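Local coordinates for protein Cap5O (Staphylococcus aureus, PDB 3OJO) that oxidises UDP-N-acetyl-mannosamine with NAD as cofactor, an enzymatic step in making the staphylococcal capsular polysaccharide, at residues B[319-324]-B[353-358]; B[326-331]-B[382-387]. All blocks are in the same frame, centred on the assembly; numbering follows the deposited sequence.

In the UDP-binding domain of Cap5O, strand 317-321 and the loop that follows it take part in two contacts of different character. Contact 1 is buried: 319-324 and 353-358 pair as neighbouring strands through backbone bonds, aromatic packing and one carboxylate. Contact 2 lies at the surface, where the loop 326-331 that continues from strand 317-321 meets 382-387, which follows strand 377-380; with no strand pairing there, side chains and single amides do the work. Both contacts therefore build on strand 317-321, and the imidazole of His384 in contact 2 joins them by bonding to the carboxylate of contact 1.

Contact 1 (B[319-324]-B[353-358]); sequences TVFGLT and CAYDPH
Asp356 OD1 is gripped by two donors: the backbone N of Leu323, 2.8 Å from Asp356 OD1 with a nearly straight N-H at 164°, and NE2 of His384. The amide of Leu323 uses the anti lone pair of this oxygen, and the other oxygen is held as well, since Asp356 OD2 accepts from His358 N at 2.9 Å and closes an Asx turn. With CG anti to the backbone N (chi1 -160°), the carboxylate reaches across to 319-324 just where the strands end, continuing their pairing through a side chain.

Before that point the backbones form a parallel ladder of three hydrogen bonds. Val320 N donates to Cys353 O from above the carbonyl plane, whereas Gly322 N lies in the carbonyl plane of Tyr355 O. Between them Tyr355 N donates to Val320 O at 2.7 Å. These are the two strands of a beta-alpha-beta unit in a Rossmann-type sheet, connected by helix 336-346, with 351-355 outermost.

On the face away from that helix, Phe321 and Tyr355 make an edge-to-face pair, ring centroids 5.1 Å apart and planes at 51°. Tyr355 CD1 sits over the rim of the Phe321 ring, and Met368 of helix 368-372 touches both side chains. Beneath helix 336-346, Leu323 CD1 packs on Ala354 CB at 3.8 Å, with Tyr341 against both residues.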
# COMPACT_ATOMS: atom_id res chain seq x y z
N THR B 319 -9.16 5.22 31.72
CA THR B 319 -8.81 6.59 31.38
C THR B 319 -8.30 6.66 29.95
O THR B 319 -7.23 6.13 29.63
CB THR B 319 -7.83 7.20 32.39
OG1 THR B 319 -8.35 7.05 33.70
CG2 THR B 319 -7.56 8.68 32.12
N VAL B 320 -9.06 7.32 29.08
CA VAL B 320 -8.69 7.52 27.69
C VAL B 320 -7.68 8.69 27.63
O VAL B 320 -7.90 9.73 28.26
CB VAL B 320 -9.96 7.75 26.81
CG1 VAL B 320 -9.64 8.45 25.49
CG2 VAL B 320 -10.69 6.43 26.56
N PHE B 321 -6.57 8.47 26.92
CA PHE B 321 -5.49 9.45 26.71
C PHE B 321 -5.49 9.85 25.23
O PHE B 321 -5.00 9.12 24.38
CB PHE B 321 -4.14 8.86 27.14
CG PHE B 321 -3.72 9.11 28.57
CD1 PHE B 321 -2.37 9.18 28.90
CD2 PHE B 321 -4.66 9.26 29.58
CE1 PHE B 321 -1.97 9.39 30.22
CE2 PHE B 321 -4.25 9.49 30.91
CZ PHE B 321 -2.91 9.55 31.22
N GLY B 322 -6.10 10.99 24.94
CA GLY B 322 -6.23 11.50 23.58
C GLY B 322 -7.58 11.21 22.97
O GLY B 322 -8.05 10.07 23.01
N LEU B 323 -8.23 12.25 22.42
CA LEU B 323 -9.55 12.17 21.78
C LEU B 323 -9.49 12.64 20.31
O LEU B 323 -10.52 12.69 19.63
CB LEU B 323 -10.57 13.01 22.57
CG LEU B 323 -11.07 12.53 23.94
CD1 LEU B 323 -12.03 13.55 24.49
CD2 LEU B 323 -11.86 11.27 23.84
N THR B 324 -8.29 12.94 19.81
CA THR B 324 -8.06 13.43 18.44
C THR B 324 -7.46 12.36 17.53
O THR B 324 -6.78 11.46 18.01
CB THR B 324 -7.11 14.65 18.49
OG1 THR B 324 -5.84 14.25 19.01
CG2 THR B 324 -7.69 15.81 19.29
N CYS B 353 -13.17 7.96 31.51
CA CYS B 353 -12.67 9.28 31.86
C CYS B 353 -11.65 9.71 30.80
O CYS B 353 -10.62 9.06 30.63
CB CYS B 353 -12.08 9.26 33.27
SG CYS B 353 -11.35 10.82 33.81
N ALA B 354 -11.97 10.76 30.04
CA ALA B 354 -11.09 11.25 28.99
C ALA B 354 -10.08 12.27 29.47
O ALA B 354 -10.44 13.20 30.19
CB ALA B 354 -11.91 11.84 27.86
N TYR B 355 -8.84 12.14 29.00
CA TYR B 355 -7.75 13.08 29.25
C TYR B 355 -7.11 13.51 27.92
O TYR B 355 -6.52 12.68 27.22
CB TYR B 355 -6.68 12.51 30.22
CG TYR B 355 -5.48 13.43 30.35
CD1 TYR B 355 -4.32 13.19 29.61
CD2 TYR B 355 -5.54 14.59 31.12
CE1 TYR B 355 -3.23 14.07 29.66
CE2 TYR B 355 -4.46 15.48 31.17
CZ TYR B 355 -3.30 15.20 30.46
OH TYR B 355 -2.24 16.08 30.50
N ASP B 356 -7.21 14.80 27.60
CA ASP B 356 -6.56 15.38 26.42
C ASP B 356 -6.16 16.85 26.68
O ASP B 356 -7.04 17.70 26.84
CB ASP B 356 -7.37 15.20 25.12
CG ASP B 356 -6.54 15.36 23.85
OD1 ASP B 356 -6.73 14.56 22.92
OD2 ASP B 356 -5.74 16.31 23.78
N PRO B 357 -4.84 17.16 26.72
CA PRO B 357 -4.41 18.55 26.97
C PRO B 357 -4.74 19.53 25.84
O PRO B 357 -4.80 20.74 26.08
CB PRO B 357 -2.90 18.43 27.17
CG PRO B 357 -2.52 17.21 26.42
CD PRO B 357 -3.68 16.26 26.54
N HIS B 358 -4.95 19.02 24.62
CA HIS B 358 -5.25 19.80 23.42
C HIS B 358 -6.75 20.04 23.24
O HIS B 358 -7.12 21.00 22.56
CB HIS B 358 -4.65 19.11 22.18
CG HIS B 358 -3.17 18.94 22.27
ND1 HIS B 358 -2.30 19.94 21.90
CD2 HIS B 358 -2.45 17.88 22.73
CE1 HIS B 358 -1.09 19.47 22.12
NE2 HIS B 358 -1.13 18.23 22.61

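Contact 2 (B[326-331]-B[382-387]); sequences KGDVDD and SDHSEF
Ser385 holds the carboxylate of Asp328 by both of its polar hydrogens: its OG donates to Asp328 OD1 at 2.7 Å, coming from above the carboxylate plane, and its backbone N donates to Asp328 OD2 at 2.8 Å along the syn lone pair. A weak bond from the same amide to OD1 completes a forked grip that fixes the rotation of the carboxylate. Asp328 also gives its own amide to His384, the residue before Ser385: Asp328 N points at His384 ND1, 2.8 Å away and only 4° out of the imidazole plane, at a straight 165°. Because ND1 accepts here while NE2 bonds Asp356, the ring is probably the neutral tautomer with its proton on NE2. Its backbone in the left-handed helical region (phi 60°), Asp328 can present amide and carboxylate to the same loop.

The two loops leave the C-terminal ends of adjacent strands, 317-321 and 377-380. From 317-321 the chain goes on to strand 351-355 on one side, from 377-380 to strand 402-405 on the other, so the loops part at the switch point of a Rossmann-type sheet, the usual place for a binding crevice.

A charge conflict lies next to the grip: Asp328 OD2 and Glu386 OE1 are 3.1 Å apart, both acceptors. Glu386 OE1 has its hydrogen bond from His358 NE2 instead, which may ease the repulsion, and the pair may raise the pKa of one acid.

Around this polar centre, Gly327 CA rests 3.6 Å from His384 ND1. Ser382 CB lies over one face of the imidazole, 3.5 Å above its plane, and Phe387 CZ meets the ring edge. The side chain of Lys326 starts away from 382-387, and it touches bound pyridine-2,6-dicarboxylic acid, in a pocket shared with Arg163, Val164 and Glu172.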
# COMPACT_ATOMS: atom_id res chain seq x y z
N LYS B 326 -5.15 13.08 14.84
CA LYS B 326 -3.74 13.40 14.76
C LYS B 326 -3.25 13.88 16.12
O LYS B 326 -4.05 14.37 16.93
CB LYS B 326 -3.47 14.44 13.64
CG LYS B 326 -3.98 14.01 12.28
CD LYS B 326 -3.66 15.01 11.18
CE LYS B 326 -4.48 14.74 9.94
NZ LYS B 326 -5.91 15.13 10.10
N GLY B 327 -1.96 13.70 16.37
CA GLY B 327 -1.32 14.16 17.58
C GLY B 327 -1.01 15.64 17.54
O GLY B 327 -0.77 16.19 16.47
N ASP B 328 -1.06 16.31 18.70
CA ASP B 328 -0.79 17.73 18.92
C ASP B 328 -1.70 18.69 18.14
O ASP B 328 -1.33 19.83 17.86
CB ASP B 328 0.71 18.04 18.74
CG ASP B 328 1.63 17.09 19.50
OD1 ASP B 328 2.53 16.52 18.87
OD2 ASP B 328 1.46 16.95 20.72
N VAL B 329 -2.92 18.21 17.85
CA VAL B 329 -4.00 18.93 17.17
C VAL B 329 -5.23 18.92 18.10
O VAL B 329 -5.34 18.03 18.95
CB VAL B 329 -4.25 18.38 15.73
CG1 VAL B 329 -5.07 17.10 15.74
CG2 VAL B 329 -4.89 19.43 14.83
N ASP B 330 -6.11 19.95 18.00
CA ASP B 330 -7.31 20.09 18.84
C ASP B 330 -8.61 19.62 18.11
O ASP B 330 -9.72 19.84 18.60
CB ASP B 330 -7.43 21.54 19.38
CG ASP B 330 -7.90 22.58 18.38
OD1 ASP B 330 -8.82 23.37 18.73
OD2 ASP B 330 -7.34 22.64 17.25
N ASP B 331 -8.43 18.95 16.95
CA ASP B 331 -9.50 18.45 16.09
C ASP B 331 -10.07 17.09 16.54
O ASP B 331 -9.43 16.05 16.38
CB ASP B 331 -9.05 18.43 14.62
CG ASP B 331 -10.13 18.80 13.64
OD1 ASP B 331 -10.43 20.01 13.51
OD2 ASP B 331 -10.69 17.89 13.00
N SER B 382 -4.27 8.66 21.08
CA SER B 382 -3.65 9.75 20.30
C SER B 382 -2.15 9.80 20.52
O SER B 382 -1.69 9.51 21.62
CB SER B 382 -4.28 11.10 20.62
OG SER B 382 -5.68 11.06 20.33
N ASP B 383 -1.38 10.16 19.49
CA ASP B 383 0.08 10.25 19.58
C ASP B 383 0.59 11.69 19.90
O ASP B 383 1.48 12.22 19.23
CB ASP B 383 0.78 9.60 18.35
CG ASP B 383 0.47 10.20 16.99
OD1 ASP B 383 -0.41 11.10 16.92
OD2 ASP B 383 1.07 9.76 16.00
N HIS B 384 0.02 12.29 20.96
CA HIS B 384 0.41 13.60 21.45
C HIS B 384 1.84 13.55 21.98
O HIS B 384 2.21 12.58 22.65
CB HIS B 384 -0.53 14.06 22.57
CG HIS B 384 -1.93 14.31 22.12
ND1 HIS B 384 -2.20 15.06 20.98
CD2 HIS B 384 -3.10 13.96 22.69
CE1 HIS B 384 -3.51 15.11 20.88
NE2 HIS B 384 -4.10 14.47 21.89
N SER B 385 2.65 14.58 21.67
CA SER B 385 4.06 14.73 22.08
C SER B 385 4.26 14.51 23.58
O SER B 385 5.23 13.88 23.99
CB SER B 385 4.59 16.09 21.67
OG SER B 385 4.82 16.13 20.28
N GLU B 386 3.30 15.01 24.39
CA GLU B 386 3.27 14.91 25.85
C GLU B 386 3.30 13.47 26.34
O GLU B 386 3.86 13.20 27.40
CB GLU B 386 2.03 15.62 26.42
CG GLU B 386 1.97 17.11 26.12
CD GLU B 386 1.17 17.53 24.90
OE1 GLU B 386 1.34 16.91 23.82
OE2 GLU B 386 0.39 18.50 25.02
N PHE B 387 2.72 12.55 25.56
CA PHE B 387 2.62 11.13 25.88
C PHE B 387 3.91 10.33 25.66
O PHE B 387 4.00 9.19 26.11
CB PHE B 387 1.42 10.49 25.15
CG PHE B 387 0.04 11.04 25.45
CD1 PHE B 387 -1.03 10.77 24.60
CD2 PHE B 387 -0.21 11.78 26.61
CE1 PHE B 387 -2.32 11.24 24.89
CE2 PHE B 387 -1.50 12.26 26.89
CZ PHE B 387 -2.54 11.99 26.03